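Local coordinates for protein epidermin leader peptide processing serine protease EpiP (Staphylococcus aureus subsp. aureus, PDB 3QFH) that is a subtilisin-like serine endopeptidase that probably cleaves the leader peptide from the precursor of the lantibiotic epidermin, at residues A[97-100]-A[101-104]; A[343-346]-A[347-350]; A[351-354]-A[355-359]. All coordinates share one frame; numbering follows the deposited sequence.

Interaction 1. Residues A[97-100]-A[101-104]; sequences SLFS and RQWD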
loop_
_atom_site.group_PDB
_atom_site.type_symbol
_atom_site.label_atom_id
_atom_site.label_comp_id
_atom_site.label_asym_id
_atom_site.label_seq_id
_atom_site.Cartn_x
_atom_site.Cartn_y
_atom_site.Cartn_z
ATOM N N SER A 97 15.816 8.507 23.081
ATOM C CA SER A 97 15.388 8.723 21.700
ATOM C C SER A 97 16.326 8.112 20.667
ATOM O O SER A 97 17.529 8.197 20.782
ATOM C CB SER A 97 15.208 10.219 21.398
ATOM O OG SER A 97 14.726 10.413 20.073
ATOM N N LEU A 98 15.736 7.488 19.664
ATOM C CA LEU A 98 16.481 6.933 18.542
ATOM C C LEU A 98 16.328 7.890 17.345
ATOM O O LEU A 98 16.849 7.627 16.255
ATOM C CB LEU A 98 15.904 5.562 18.149
ATOM C CG LEU A 98 15.907 4.433 19.181
ATOM C CD1 LEU A 98 15.215 3.179 18.609
ATOM C CD2 LEU A 98 17.322 4.109 19.659
ATOM N N PHE A 99 15.612 8.996 17.552
ATOM C CA PHE A 99 15.325 9.911 16.454
ATOM C C PHE A 99 16.574 10.381 15.710
ATOM O O PHE A 99 16.546 10.465 14.505
ATOM C CB PHE A 99 14.416 11.081 16.878
ATOM C CG PHE A 99 14.148 12.052 15.766
ATOM C CD1 PHE A 99 13.272 11.720 14.735
ATOM C CD2 PHE A 99 14.804 13.277 15.725
ATOM C CE1 PHE A 99 13.033 12.597 13.694
ATOM C CE2 PHE A 99 14.567 14.165 14.691
ATOM C CZ PHE A 99 13.681 13.818 13.659
ATOM N N SER A 100 17.677 10.620 16.403
ATOM C CA SER A 100 18.916 11.065 15.719
ATOM C C SER A 100 19.552 9.998 14.804
ATOM O O SER A 100 20.443 10.320 13.991
ATOM C CB SER A 100 19.954 11.579 16.721
ATOM O OG SER A 100 20.424 10.549 17.567
ATOM N N ARG A 101 19.139 8.743 14.941
ATOM C CA ARG A 101 19.633 7.695 14.046
ATOM C C ARG A 101 18.734 7.553 12.811
ATOM O O ARG A 101 19.108 6.897 11.845
ATOM C CB ARG A 101 19.696 6.353 14.784
ATOM C CG ARG A 101 20.635 6.345 15.970
ATOM C CD ARG A 101 20.558 5.006 16.655
ATOM N NE ARG A 101 21.269 4.999 17.916
ATOM C CZ ARG A 101 21.440 3.922 18.676
ATOM N NH1 ARG A 101 20.961 2.739 18.295
ATOM N NH2 ARG A 101 22.103 4.020 19.820
ATOM N N GLN A 102 17.531 8.138 12.863
ATOM C CA GLN A 102 16.593 8.048 11.741
ATOM C C GLN A 102 16.965 9.074 10.686
ATOM O O GLN A 102 16.325 10.100 10.560
ATOM C CB GLN A 102 15.163 8.315 12.215
ATOM C CG GLN A 102 14.666 7.376 13.295
ATOM C CD GLN A 102 13.251 7.679 13.657
ATOM O OE1 GLN A 102 12.991 8.162 14.754
ATOM N NE2 GLN A 102 12.311 7.428 12.721
ATOM N N TRP A 103 18.021 8.809 9.927
ATOM C CA TRP A 103 18.455 9.766 8.918
ATOM C C TRP A 103 17.347 10.128 7.939
ATOM O O TRP A 103 17.269 11.261 7.493
ATOM C CB TRP A 103 19.666 9.255 8.140
ATOM C CG TRP A 103 19.456 7.952 7.433
ATOM C CD1 TRP A 103 19.818 6.713 7.882
ATOM C CD2 TRP A 103 18.882 7.756 6.137
ATOM N NE1 TRP A 103 19.470 5.760 6.961
ATOM C CE2 TRP A 103 18.892 6.375 5.882
ATOM C CE3 TRP A 103 18.344 8.616 5.168
ATOM C CZ2 TRP A 103 18.396 5.832 4.693
ATOM C CZ3 TRP A 103 17.850 8.077 3.993
ATOM C CH2 TRP A 103 17.872 6.698 3.766
ATOM N N ASP A 104 16.527 9.148 7.591
ATOM C CA ASP A 104 15.455 9.323 6.641
ATOM C C ASP A 104 14.364 10.284 7.151
ATOM O O ASP A 104 13.833 11.081 6.388
ATOM C CB ASP A 104 14.846 7.947 6.311
ATOM C CG ASP A 104 14.336 7.211 7.558
ATOM O OD1 ASP A 104 15.101 7.106 8.565
ATOM O OD2 ASP A 104 13.183 6.727 7.519
#
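Phe99 and Gln102 meet across a short 3-10 turn that leads into helix 103-108, in a protease of subtilisin-like fold. The amide of Gln102 comes to the edge of the phenyl ring, its plane turned 84° from that of the ring, with OE1 3.6 Å from Phe99 CD1. Phe99 sends its CG anti to its own N (chi1 178°), which sets the ring beside its own carbonyl carbon, with CD1 near the glutamine. Gln102 is extended beyond CG, and its CG and CB pass close to the carbonyl oxygens of Leu98 and Phe99. The polar end of that side chain is satisfied outside the turn: OE1 accepts from the backbone N of Ile192. An oxygen that merely brushes a ring edge is thus held by a real bond in this buried spot.

Separately, Leu98 and Arg101 cross at a slant. The arginine CG sits anti to the carbonyl carbon (chi1 -62°), and from there the chain runs straight to NE, carrying the guanidinium over to the leucine. Leu98 CD2 lies over one face of that group, displaced toward its rim and 4.1 Å from Arg101 NH1, a loose apolar cover on an exposed charge.

The backbone holds both pairs in place. Arg101 N donates to Leu98 O at 2.9 Å and Gln102 N to Phe99 O at 3.0 Å, the i to i+3 pattern of 3-10 geometry. Gln102, as N-cap residue, is the centre of an inverse gamma turn, and its own carbonyl accepts from Asn106 ND2. The turn begins with an ST turn: Ser97 OG receives the N-H of Phe99 at 3.0 Å, and this hydroxyl also bonds to Asp91 O.

Interaction 2. Residues A[343-346]-A[347-350]; sequences GSFA and YLNQ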
loop_
_atom_site.group_PDB
_atom_site.type_symbol
_atom_site.label_atom_id
_atom_site.label_comp_id
_atom_site.label_asym_id
_atom_site.label_seq_id
_atom_site.Cartn_x
_atom_site.Cartn_y
_atom_site.Cartn_z
ATOM N N GLY A 343 15.730 3.848 1.292
ATOM C CA GLY A 343 16.982 3.171 1.487
ATOM C C GLY A 343 17.706 2.701 0.255
ATOM O O GLY A 343 17.358 3.040 -0.857
ATOM N N SER A 344 18.748 1.918 0.482
ATOM C CA SER A 344 19.565 1.400 -0.599
ATOM C C SER A 344 20.416 0.241 -0.088
ATOM O O SER A 344 20.607 0.089 1.129
ATOM C CB SER A 344 20.499 2.507 -1.121
ATOM O OG SER A 344 21.429 2.003 -2.076
ATOM N N PHE A 345 20.915 -0.567 -1.022
ATOM C CA PHE A 345 21.818 -1.669 -0.704
ATOM C C PHE A 345 23.114 -1.504 -1.477
ATOM O O PHE A 345 23.880 -2.460 -1.610
ATOM C CB PHE A 345 21.186 -3.046 -0.992
ATOM C CG PHE A 345 20.050 -3.389 -0.067
ATOM C CD1 PHE A 345 20.291 -3.690 1.251
ATOM C CD2 PHE A 345 18.750 -3.405 -0.518
ATOM C CE1 PHE A 345 19.235 -3.981 2.127
ATOM C CE2 PHE A 345 17.700 -3.711 0.339
ATOM C CZ PHE A 345 17.950 -4.004 1.660
ATOM N N ALA A 346 23.378 -0.280 -1.953
ATOM C CA ALA A 346 24.605 -0.002 -2.722
ATOM C C ALA A 346 25.852 -0.371 -1.929
ATOM O O ALA A 346 26.753 -0.989 -2.445
ATOM C CB ALA A 346 24.657 1.453 -3.152
ATOM N N TYR A 347 25.894 0.013 -0.661
ATOM C CA TYR A 347 27.033 -0.302 0.172
ATOM C C TYR A 347 27.235 -1.794 0.355
ATOM O O TYR A 347 28.363 -2.271 0.309
ATOM C CB TYR A 347 26.901 0.316 1.549
ATOM C CG TYR A 347 27.184 1.779 1.623
ATOM C CD1 TYR A 347 28.319 2.337 0.998
ATOM C CD2 TYR A 347 26.402 2.596 2.409
ATOM C CE1 TYR A 347 28.598 3.686 1.115
ATOM C CE2 TYR A 347 26.676 3.924 2.542
ATOM C CZ TYR A 347 27.760 4.469 1.903
ATOM O OH TYR A 347 27.983 5.796 2.063
ATOM N N LEU A 348 26.144 -2.509 0.585
ATOM C CA LEU A 348 26.176 -3.955 0.767
ATOM C C LEU A 348 26.750 -4.608 -0.464
ATOM O O LEU A 348 27.653 -5.443 -0.375
ATOM C CB LEU A 348 24.774 -4.497 1.062
ATOM C CG LEU A 348 24.601 -6.024 1.101
ATOM C CD1 LEU A 348 25.506 -6.627 2.149
ATOM C CD2 LEU A 348 23.138 -6.384 1.362
ATOM N N ASN A 349 26.253 -4.197 -1.623
ATOM C CA ASN A 349 26.754 -4.736 -2.889
ATOM C C ASN A 349 28.213 -4.345 -3.142
ATOM O O ASN A 349 28.951 -5.102 -3.756
ATOM C CB ASN A 349 25.864 -4.283 -4.052
ATOM C CG ASN A 349 24.422 -4.811 -3.929
ATOM O OD1 ASN A 349 24.207 -5.971 -3.593
ATOM N ND2 ASN A 349 23.446 -3.960 -4.214
ATOM N N GLN A 350 28.637 -3.177 -2.662
ATOM C CA GLN A 350 30.025 -2.726 -2.877
ATOM C C GLN A 350 31.029 -3.345 -1.897
ATOM O O GLN A 350 32.150 -3.668 -2.281
ATOM C CB GLN A 350 30.124 -1.191 -2.770
ATOM C CG GLN A 350 31.568 -0.658 -2.824
ATOM C CD GLN A 350 31.692 0.850 -2.619
ATOM O OE1 GLN A 350 30.728 1.544 -2.264
ATOM N NE2 GLN A 350 32.902 1.360 -2.824
#
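Phe345, the N-cap residue of helix 346-358, meets the first turn of that helix just after an ST turn, beyond edge strand 338-341 of the parallel subtilisin-like sheet. In the ST turn Ser344 OG takes the N-H of Ala346 at 3.0 Å, and the same hydroxyl bonds to Glu327.

Tyr347 opens the second half. Its ring leads off to meet that of Tyr361. Its backbone N and that of Leu348 are both taken by the carboxylate of Glu365, so a negative group sits at the amino end of the helix, where the helix dipole would probably stabilise its charge.

Leu348 comes next and makes the apolar part of the contact. With CG anti to the backbone N (chi1 172°), the side chain runs alongside that of Phe345 in a shared direction, and the methyl CD2 reaches Phe345 CD1 at 3.9 Å. Its CB also rests near Phe345 O.

Asn349 supplies the first regular helical bond: its N donates to Phe345 O at 2.9 Å, nearly straight at 169° and close to the C=O axis. The side chain folds back beside its own N (chi1 -63°), which places ND2 next to the same oxygen, though at an angle too poor for a bond, and 4.0 Å from Phe345 CB.

Gln350 continues the pattern with its side chain extended beyond CG. Its CB lies 3.4 Å from Ala346 O, and its N donates to that same oxygen at 2.9 Å.

Interaction 3. Residues A[351-354]-A[355-359]; sequences FGVD and KWMNE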
loop_
_atom_site.group_PDB
_atom_site.type_symbol
_atom_site.label_atom_id
_atom_site.label_comp_id
_atom_site.label_asym_id
_atom_site.label_seq_id
_atom_site.Cartn_x
_atom_site.Cartn_y
_atom_site.Cartn_z
ATOM N N PHE A 351 30.633 -3.496 -0.634
ATOM C CA PHE A 351 31.552 -3.997 0.397
ATOM C C PHE A 351 31.308 -5.385 0.974
ATOM O O PHE A 351 32.090 -5.820 1.804
ATOM C CB PHE A 351 31.589 -3.021 1.575
ATOM C CG PHE A 351 32.069 -1.657 1.212
ATOM C CD1 PHE A 351 33.341 -1.482 0.684
ATOM C CD2 PHE A 351 31.276 -0.545 1.439
ATOM C CE1 PHE A 351 33.800 -0.234 0.358
ATOM C CE2 PHE A 351 31.726 0.701 1.115
ATOM C CZ PHE A 351 32.997 0.863 0.568
ATOM N N GLY A 352 30.254 -6.082 0.572
ATOM C CA GLY A 352 29.993 -7.406 1.140
ATOM C C GLY A 352 29.399 -7.334 2.539
ATOM O O GLY A 352 29.474 -6.307 3.205
ATOM N N VAL A 353 28.839 -8.450 2.984
ATOM C CA VAL A 353 28.120 -8.538 4.256
ATOM C C VAL A 353 28.916 -8.094 5.488
ATOM O O VAL A 353 28.456 -7.265 6.259
ATOM C CB VAL A 353 27.615 -9.985 4.481
ATOM C CG1 VAL A 353 26.976 -10.132 5.856
ATOM C CG2 VAL A 353 26.634 -10.375 3.388
ATOM N N ASP A 354 30.099 -8.658 5.659
ATOM C CA ASP A 354 30.936 -8.375 6.833
ATOM C C ASP A 354 31.133 -6.872 7.055
ATOM O O ASP A 354 30.698 -6.320 8.061
ATOM C CB ASP A 354 32.291 -9.102 6.692
ATOM C CG ASP A 354 33.229 -8.856 7.873
ATOM O OD1 ASP A 354 32.855 -8.094 8.809
ATOM O OD2 ASP A 354 34.348 -9.426 7.867
ATOM N N LYS A 355 31.763 -6.214 6.091
ATOM C CA LYS A 355 32.037 -4.787 6.192
ATOM C C LYS A 355 30.759 -3.949 6.301
ATOM O O LYS A 355 30.729 -2.946 7.027
ATOM C CB LYS A 355 32.905 -4.365 5.005
ATOM C CG LYS A 355 33.271 -2.900 4.962
ATOM C CD LYS A 355 34.441 -2.625 3.984
ATOM C CE LYS A 355 34.797 -1.121 3.974
ATOM N NZ LYS A 355 35.888 -0.795 3.029
ATOM N N TRP A 356 29.692 -4.383 5.615
ATOM C CA TRP A 356 28.421 -3.679 5.634
ATOM C C TRP A 356 27.790 -3.612 7.027
ATOM O O TRP A 356 27.308 -2.546 7.454
ATOM C CB TRP A 356 27.454 -4.349 4.639
ATOM C CG TRP A 356 26.045 -3.786 4.546
ATOM C CD1 TRP A 356 25.661 -2.625 3.934
ATOM C CD2 TRP A 356 24.833 -4.426 4.975
ATOM N NE1 TRP A 356 24.300 -2.477 4.006
ATOM C CE2 TRP A 356 23.766 -3.573 4.629
ATOM C CE3 TRP A 356 24.550 -5.628 5.639
ATOM C CZ2 TRP A 356 22.444 -3.879 4.925
ATOM C CZ3 TRP A 356 23.235 -5.924 5.937
ATOM C CH2 TRP A 356 22.201 -5.053 5.588
ATOM N N MET A 357 27.783 -4.729 7.744
ATOM C CA MET A 357 27.113 -4.747 9.062
ATOM C C MET A 357 28.009 -4.327 10.220
ATOM O O MET A 357 27.517 -3.866 11.236
ATOM C CB MET A 357 26.484 -6.134 9.361
ATOM C CG MET A 357 27.440 -7.296 9.501
ATOM S SD MET A 357 26.654 -8.853 10.076
ATOM C CE MET A 357 26.146 -8.380 11.739
ATOM N N ASN A 358 29.317 -4.488 10.062
ATOM C CA ASN A 358 30.262 -4.202 11.144
ATOM C C ASN A 358 31.029 -2.887 11.035
ATOM O O ASN A 358 31.651 -2.491 12.000
ATOM C CB ASN A 358 31.266 -5.346 11.277
ATOM C CG ASN A 358 30.621 -6.639 11.720
ATOM O OD1 ASN A 358 29.739 -6.655 12.593
ATOM N ND2 ASN A 358 31.065 -7.741 11.131
ATOM N N GLU A 359 30.986 -2.231 9.878
ATOM C CA GLU A 359 31.663 -0.933 9.710
ATOM C C GLU A 359 30.700 0.228 9.464
ATOM O O GLU A 359 31.059 1.237 8.867
ATOM C CB GLU A 359 32.751 -0.999 8.643
ATOM C CG GLU A 359 33.887 -1.968 8.991
ATOM C CD GLU A 359 35.092 -1.832 8.052
ATOM O OE1 GLU A 359 35.153 -0.843 7.283
ATOM O OE2 GLU A 359 35.983 -2.707 8.080
HETATM O O HOH W 1 32.401 -7.633 3.717
#
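Lys355 lays its extended chain across Phe351, one helical turn back, its CE over one face of the ring in a CH-pi contact 3.9 Å from the centroid. NZ continues to the rim, 3.4 Å from Phe351 CE1. Farther along, Asn358 ND2 donates to Asp354 OD1 at 3.0 Å, on the anti side of the carboxylate and 32° out of its plane; the amide and carboxylate planes stand 82° apart. The aspartate reaches this partner because its CG is anti to its own N (chi1 180°).

Behind these side chains the helix kinks just after Gly352, whose phi is positive: the N of Val353 and Asp354 make no bond to the turn before. A water donates to Phe351 O at 2.7 Å and accepts from Lys355 N at 2.8 Å. Direct helical bonds resume with Trp356 N to Gly352 O and Met357 N to Val353 O. Outward, helix 361-365 lies against this part: Tyr361 meets the Phe351 ring and Glu365 OE1 accepts from Trp356 NE1.

The water thus relays the link from Lys355 N to Phe351 O in place of a direct bond, so both backbone groups stay satisfied across the kink.

Interactions 2 and 3 share helix 346-358: residues 343-350 start it and residues 351-359 carry it past its kink to its end, with Trp356 packing on Leu348 and Tyr347. Both are surface contacts with a polar partner in Glu365. Interaction 1 is partly buried and belongs to another element, the turn before helix 103-108, yet it touches interaction 2 through Trp103 and Gly343; interaction 3 stays about 10 Å from it at the nearest atoms. The chemistry follows the setting: 3-10 bonds and a glutamine fixed from outside in interaction 1, an ST turn and the first helical bonds in interaction 2, and water, lysine and carboxylate contacts on the exposed helix of interaction 3.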